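Local coordinates for protein uricase (Arthrobacter globiformis, PDB 2YZC) that catalyses the oxidation of uric acid by molecular oxygen to 5-hydroxyisourate, which is further processed to (S)-allantoin, at residues S161-F166 and T178-A183; H251-D256 and V268-D273. All coordinates share one frame; numbering follows the deposited sequence.

Contact 1. Residues S161-F166 and T178-A183. With 1AL (allantoate ion), chain I.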
loop_
_atom_site.group_PDB
_atom_site.type_symbol
_atom_site.label_atom_id
_atom_site.label_comp_id
_atom_site.label_asym_id
_atom_site.label_seq_id
_atom_site.Cartn_x
_atom_site.Cartn_y
_atom_site.Cartn_z
ATOM N N SER A 161 30.018 -1.552 -9.901
ATOM C CA SER A 161 29.605 -0.306 -9.270
ATOM C C SER A 161 30.581 0.024 -8.149
ATOM O O SER A 161 30.927 -0.838 -7.334
ATOM C CB SER A 161 28.183 -0.427 -8.707
ATOM O OG SER A 161 27.830 0.724 -7.947
ATOM N N GLU A 162 31.032 1.276 -8.128
ATOM C CA GLU A 162 31.972 1.762 -7.123
ATOM C C GLU A 162 31.486 3.106 -6.598
ATOM O O GLU A 162 30.607 3.738 -7.187
ATOM C CB GLU A 162 33.353 2.001 -7.743
ATOM C CG GLU A 162 33.959 0.850 -8.501
ATOM C CD GLU A 162 35.316 1.206 -9.093
ATOM O OE1 GLU A 162 36.116 1.877 -8.402
ATOM O OE2 GLU A 162 35.592 0.809 -10.245
ATOM N N PHE A 163 32.064 3.539 -5.485
ATOM C CA PHE A 163 31.749 4.848 -4.932
ATOM C C PHE A 163 32.857 5.273 -3.993
ATOM O O PHE A 163 32.957 4.799 -2.859
ATOM C CB PHE A 163 30.409 4.880 -4.197
ATOM C CG PHE A 163 29.968 6.277 -3.847
ATOM C CD1 PHE A 163 29.908 7.263 -4.835
ATOM C CD2 PHE A 163 29.646 6.623 -2.541
ATOM C CE1 PHE A 163 29.536 8.577 -4.522
ATOM C CE2 PHE A 163 29.271 7.934 -2.215
ATOM C CZ PHE A 163 29.218 8.912 -3.209
ATOM N N HIS A 164 33.694 6.177 -4.488
ATOM C CA HIS A 164 34.827 6.677 -3.729
ATOM C C HIS A 164 35.178 8.085 -4.185
ATOM O O HIS A 164 34.600 8.599 -5.145
ATOM C CB HIS A 164 36.016 5.732 -3.924
ATOM C CG HIS A 164 36.284 5.389 -5.357
ATOM N ND1 HIS A 164 36.751 6.310 -6.271
ATOM C CD2 HIS A 164 36.120 4.231 -6.041
ATOM C CE1 HIS A 164 36.861 5.735 -7.455
ATOM N NE2 HIS A 164 36.484 4.474 -7.343
ATOM N N GLY A 165 36.117 8.715 -3.488
ATOM C CA GLY A 165 36.515 10.061 -3.857
ATOM C C GLY A 165 35.573 11.152 -3.377
ATOM O O GLY A 165 35.697 12.301 -3.795
ATOM N N PHE A 166 34.627 10.810 -2.507
ATOM C CA PHE A 166 33.703 11.812 -1.991
ATOM C C PHE A 166 34.343 12.534 -0.812
ATOM O O PHE A 166 35.197 11.978 -0.126
ATOM C CB PHE A 166 32.375 11.168 -1.560
ATOM C CG PHE A 166 32.533 9.930 -0.713
ATOM C CD1 PHE A 166 32.629 8.671 -1.305
ATOM C CD2 PHE A 166 32.573 10.020 0.676
ATOM C CE1 PHE A 166 32.759 7.519 -0.525
ATOM C CE2 PHE A 166 32.704 8.875 1.464
ATOM C CZ PHE A 166 32.796 7.622 0.859
ATOM N N THR A 178 35.142 -0.144 -4.043
ATOM C CA THR A 178 35.311 -0.358 -5.474
ATOM C C THR A 178 34.441 -1.513 -5.957
ATOM O O THR A 178 34.554 -1.942 -7.107
ATOM C CB THR A 178 36.775 -0.662 -5.846
ATOM O OG1 THR A 178 37.201 -1.854 -5.176
ATOM C CG2 THR A 178 37.679 0.504 -5.454
ATOM N N ASP A 179 33.577 -2.014 -5.078
ATOM C CA ASP A 179 32.680 -3.114 -5.431
ATOM C C ASP A 179 31.451 -3.095 -4.525
ATOM O O ASP A 179 31.531 -3.427 -3.340
ATOM C CB ASP A 179 33.392 -4.469 -5.292
ATOM C CG ASP A 179 32.668 -5.599 -6.026
ATOM O OD1 ASP A 179 31.454 -5.463 -6.308
ATOM O OD2 ASP A 179 33.314 -6.635 -6.311
ATOM N N ARG A 180 30.314 -2.699 -5.084
ATOM C CA ARG A 180 29.074 -2.657 -4.321
ATOM C C ARG A 180 27.924 -2.989 -5.256
ATOM O O ARG A 180 28.091 -3.008 -6.477
ATOM C CB ARG A 180 28.846 -1.261 -3.721
ATOM C CG ARG A 180 28.546 -0.169 -4.764
ATOM C CD ARG A 180 28.194 1.177 -4.136
ATOM N NE ARG A 180 27.828 2.165 -5.155
ATOM C CZ ARG A 180 27.334 3.373 -4.899
ATOM N NH1 ARG A 180 27.144 3.768 -3.647
ATOM N NH2 ARG A 180 27.008 4.185 -5.903
ATOM N N ILE A 181 26.764 -3.272 -4.678
ATOM C CA ILE A 181 25.574 -3.545 -5.472
ATOM C C ILE A 181 24.969 -2.181 -5.794
ATOM O O ILE A 181 25.100 -1.238 -5.014
ATOM C CB ILE A 181 24.527 -4.375 -4.670
ATOM C CG1 ILE A 181 24.937 -5.852 -4.640
ATOM C CG2 ILE A 181 23.136 -4.223 -5.285
ATOM C CD1 ILE A 181 23.967 -6.734 -3.867
ATOM N N LEU A 182 24.343 -2.069 -6.957
ATOM C CA LEU A 182 23.676 -0.830 -7.346
ATOM C C LEU A 182 22.286 -1.279 -7.768
ATOM O O LEU A 182 22.131 -1.921 -8.800
ATOM C CB LEU A 182 24.395 -0.152 -8.518
ATOM C CG LEU A 182 23.716 1.123 -9.040
ATOM C CD1 LEU A 182 23.660 2.162 -7.930
ATOM C CD2 LEU A 182 24.480 1.673 -10.240
ATOM N N ALA A 183 21.294 -0.975 -6.940
ATOM C CA ALA A 183 19.910 -1.352 -7.213
ATOM C C ALA A 183 19.036 -0.105 -7.189
ATOM O O ALA A 183 19.205 0.764 -6.334
ATOM C CB ALA A 183 19.423 -2.342 -6.163
HETATM C C1 1AL I . 25.963 7.781 -5.039
HETATM O O2 1AL I . 26.162 7.454 -6.220
HETATM N N3 1AL I . 25.787 9.075 -4.654
HETATM N N4 1AL I . 25.925 6.709 -4.148
HETATM C C5 1AL I . 23.557 7.076 -2.965
HETATM O O6 1AL I . 23.040 7.301 -4.075
HETATM O O7 1AL I . 22.943 6.881 -1.904
HETATM C C8 1AL I . 25.085 6.763 -2.951
HETATM C C9 1AL I . 25.832 7.729 -0.828
HETATM O O10 1AL I . 25.715 7.516 0.397
HETATM N N11 1AL I . 25.921 8.992 -1.352
HETATM N N12 1AL I . 25.882 6.726 -1.731
HETATM O O HOH W 1 28.049 3.476 -8.409
HETATM O O HOH W 2 32.812 -3.163 -8.955
#

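Contact 2. Residues H251-D256 and V268-D273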
loop_
_atom_site.group_PDB
_atom_site.type_symbol
_atom_site.label_atom_id
_atom_site.label_comp_id
_atom_site.label_asym_id
_atom_site.label_seq_id
_atom_site.Cartn_x
_atom_site.Cartn_y
_atom_site.Cartn_z
ATOM N N HIS A 251 19.648 0.628 -0.962
ATOM C CA HIS A 251 20.786 0.010 -0.302
ATOM C C HIS A 251 20.708 -1.461 0.047
ATOM O O HIS A 251 19.768 -1.925 0.683
ATOM C CB HIS A 251 21.129 0.809 0.955
ATOM C CG HIS A 251 21.338 2.270 0.702
ATOM N ND1 HIS A 251 20.704 3.250 1.435
ATOM C CD2 HIS A 251 22.109 2.917 -0.204
ATOM C CE1 HIS A 251 21.074 4.439 0.990
ATOM N NE2 HIS A 251 21.926 4.265 -0.004
ATOM N N HIS A 252 21.727 -2.185 -0.398
ATOM C CA HIS A 252 21.882 -3.600 -0.110
ATOM C C HIS A 252 23.189 -3.604 0.658
ATOM O O HIS A 252 24.269 -3.554 0.068
ATOM C CB HIS A 252 22.007 -4.414 -1.399
ATOM C CG HIS A 252 20.695 -4.669 -2.071
ATOM N ND1 HIS A 252 19.876 -3.651 -2.508
ATOM C CD2 HIS A 252 20.038 -5.822 -2.339
ATOM C CE1 HIS A 252 18.769 -4.164 -3.014
ATOM N NE2 HIS A 252 18.841 -5.480 -2.923
ATOM N N PHE A 253 23.080 -3.614 1.981
ATOM C CA PHE A 253 24.256 -3.588 2.840
ATOM C C PHE A 253 24.925 -4.944 2.948
ATOM O O PHE A 253 24.272 -5.945 3.226
ATOM C CB PHE A 253 23.863 -3.099 4.234
ATOM C CG PHE A 253 23.329 -1.699 4.252
ATOM C CD1 PHE A 253 24.183 -0.613 4.073
ATOM C CD2 PHE A 253 21.970 -1.463 4.436
ATOM C CE1 PHE A 253 23.688 0.696 4.079
ATOM C CE2 PHE A 253 21.464 -0.162 4.444
ATOM C CZ PHE A 253 22.323 0.917 4.266
ATOM N N LEU A 254 26.234 -4.968 2.716
ATOM C CA LEU A 254 27.008 -6.199 2.814
ATOM C C LEU A 254 27.043 -6.506 4.305
ATOM O O LEU A 254 27.603 -5.743 5.087
ATOM C CB LEU A 254 28.426 -5.967 2.284
ATOM C CG LEU A 254 29.383 -7.158 2.194
ATOM C CD1 LEU A 254 28.872 -8.162 1.174
ATOM C CD2 LEU A 254 30.770 -6.655 1.795
ATOM N N VAL A 255 26.438 -7.619 4.700
ATOM C CA VAL A 255 26.378 -7.985 6.106
ATOM C C VAL A 255 27.741 -8.341 6.693
ATOM O O VAL A 255 28.538 -9.036 6.067
ATOM C CB VAL A 255 25.396 -9.169 6.323
ATOM C CG1 VAL A 255 25.313 -9.525 7.803
ATOM C CG2 VAL A 255 24.008 -8.781 5.798
ATOM N N ASP A 256 28.003 -7.842 7.896
ATOM C CA ASP A 256 29.259 -8.122 8.577
ATOM C C ASP A 256 29.102 -9.422 9.344
ATOM O O ASP A 256 28.398 -9.479 10.354
ATOM C CB ASP A 256 29.625 -6.990 9.535
ATOM C CG ASP A 256 30.867 -7.305 10.355
ATOM O OD1 ASP A 256 31.736 -8.051 9.855
ATOM O OD2 ASP A 256 30.977 -6.802 11.490
ATOM N N VAL A 268 26.441 -11.945 0.806
ATOM C CA VAL A 268 25.254 -11.834 1.659
ATOM C C VAL A 268 24.875 -10.396 1.971
ATOM O O VAL A 268 25.644 -9.675 2.611
ATOM C CB VAL A 268 25.476 -12.574 2.998
ATOM C CG1 VAL A 268 24.236 -12.467 3.865
ATOM C CG2 VAL A 268 25.832 -14.029 2.735
ATOM N N PHE A 269 23.679 -9.986 1.546
ATOM C CA PHE A 269 23.236 -8.611 1.768
ATOM C C PHE A 269 21.891 -8.439 2.468
ATOM O O PHE A 269 21.010 -9.300 2.400
ATOM C CB PHE A 269 23.151 -7.853 0.431
ATOM C CG PHE A 269 24.409 -7.903 -0.388
ATOM C CD1 PHE A 269 24.750 -9.052 -1.102
ATOM C CD2 PHE A 269 25.253 -6.798 -0.453
ATOM C CE1 PHE A 269 25.919 -9.096 -1.873
ATOM C CE2 PHE A 269 26.419 -6.829 -1.215
ATOM C CZ PHE A 269 26.754 -7.980 -1.929
ATOM N N TYR A 270 21.750 -7.298 3.132
ATOM C CA TYR A 270 20.515 -6.920 3.804
ATOM C C TYR A 270 19.924 -5.828 2.908
ATOM O O TYR A 270 20.547 -4.787 2.709
ATOM C CB TYR A 270 20.830 -6.366 5.200
ATOM C CG TYR A 270 19.781 -5.431 5.781
ATOM C CD1 TYR A 270 20.153 -4.201 6.335
ATOM C CD2 TYR A 270 18.428 -5.774 5.790
ATOM C CE1 TYR A 270 19.204 -3.337 6.881
ATOM C CE2 TYR A 270 17.468 -4.917 6.336
ATOM C CZ TYR A 270 17.864 -3.703 6.878
ATOM O OH TYR A 270 16.927 -2.858 7.424
ATOM N N ALA A 271 18.746 -6.069 2.342
ATOM C CA ALA A 271 18.119 -5.068 1.480
ATOM C C ALA A 271 17.245 -4.154 2.337
ATOM O O ALA A 271 16.118 -4.511 2.680
ATOM C CB ALA A 271 17.274 -5.751 0.404
ATOM N N ALA A 272 17.768 -2.981 2.679
ATOM C CA ALA A 272 17.044 -2.020 3.511
ATOM C C ALA A 272 15.902 -1.305 2.787
ATOM O O ALA A 272 15.986 -1.038 1.593
ATOM C CB ALA A 272 18.019 -0.988 4.067
ATOM N N ASP A 273 14.839 -0.992 3.525
ATOM C CA ASP A 273 13.683 -0.294 2.967
ATOM C C ASP A 273 13.937 1.211 2.955
ATOM O O ASP A 273 13.938 1.843 1.900
ATOM C CB ASP A 273 12.434 -0.586 3.804
ATOM C CG ASP A 273 12.018 -2.042 3.740
ATOM O OD1 ASP A 273 11.330 -2.502 4.675
ATOM O OD2 ASP A 273 12.366 -2.722 2.753
HETATM O O HOH W 3 17.531 1.766 1.010
HETATM O O HOH W 4 17.257 -1.981 -0.537
#

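Contact 1. Residues S161-F166 and T178-A183
Ser-161 and Arg-180 join a loop segment to the end of the same loop as it enters strand 182-192, the touching parts running 128° apart and the backbone N of Arg-180 donating to Ser-161 O (3.0 Å). In this tunnelling (T-) fold of the uricase family, the loop walls a pocket holding allantoate, which Thr-67 and Asp-68 of the second subunit also hydrogen-bond. The side chain of Arg-180 starts between its own N and carbonyl carbon (chi1 68°) and then runs extended, passing Ser-161 so that NE donates in the guanidinium plane to Ser-161 OG (3.1 Å). CB of Phe-163 sits over the centre of one guanidinium face, and the phenyl and guanidinium planes are only 13° apart. The Phe-163 ring lies between Phe-166 CD1, toward the rim of one face, and allantoate N4, over the centre of the other. NH2 of Arg-180 gives allantoate O2 a weak hydrogen bond (3.4 Å). An alanine in place of Arg-180 would probably leave Ser-161 OG without the NE donor and allantoate O2 without its weak NH2 bond, and open a gap beside Phe-163. One water knits the centre together, accepting from Arg-180 NH2 and donating to Glu-162 O, 2.8 Å from each.

Contact 2. Residues H251-D256 and V268-D273
Phe-253 and Tyr-270 form the central hydrogen-bonded pair of an antiparallel strand pairing, Phe-253 N donating to Tyr-270 O and Tyr-270 N to Phe-253 O, both at 2.9 Å. Val-255 N to Val-268 O and Ala-272 N to His-251 O extend the pairing at its two ends, Ala-272 N lying nearly in line with the C=O of His-251 (C=O...N angle 170°), although the bond is bent at the hydrogen (143°). The rings of Phe-253 and Tyr-270 project side by side from one face of the sheet, CD2 of Phe-253 3.8 Å from CD1 of Tyr-270, and the edge of the phenyl meets Ala-272 CB. CG2 of Val-255 packs against Tyr-270 CB. The other face carries two CH-pi contacts. Ala-271 CB lies over the His-252 imidazole, 3.9 Å from the centroid, and Leu-254 CD1 lies over the Phe-269 ring, 4.0 Å from its centroid. CG of Leu-254 is anti to the backbone N (chi1 -175°), which carries CD1 across to that ring.

In the next shell, His-252 ND1 bonds to Lys-250 O, which helps fix the turn of the imidazole against Ala-271. A water donating to both His-251 O and Ala-272 O bridges the segments at this end. His-251, a residue of the catalytic charge relay system, makes a weak hydrogen bond from NE2 to allantoate O7 and packs on Lys-22 of the second subunit.

Tyr-270 OH bonds to Arg-274 O of the fourth subunit. Strand 240-254 also pairs with strand 182-192, and Ile-181, just before that strand, touches His-252 and Phe-269. Strand 268-271 lies beside the end of strand 240-254, and through Val-268 and Phe-269 it pairs antiparallel with a strand of the third subunit, continuing the sheet across the interface.

Contacts 1 and 2 lie on the same side of the chain's centre, their centres about 14 Å apart, and both are partly buried and toward the periphery. Contact 1 is mostly irregular loop, tied by one backbone bond and by side-chain and water-mediated polar bonds around the ligand; contact 2 is regular sheet, held by backbone bonds and apolar or CH-pi packing. Strands 182-192 and 240-254 are neighbours in the sheet, where Ala-183 CB packs on His-252 CE1; just before 182-192, Ile-181 CD1 packs on Phe-269 CE2 (3.6 Å). Each supplies residues of the allantoate pocket: Phe-163 and Arg-180 from contact 1, His-251 from contact 2. Both also touch the third subunit, contact 1 through an Asp-179 salt bridge to its Arg-32, contact 2 through strand pairing.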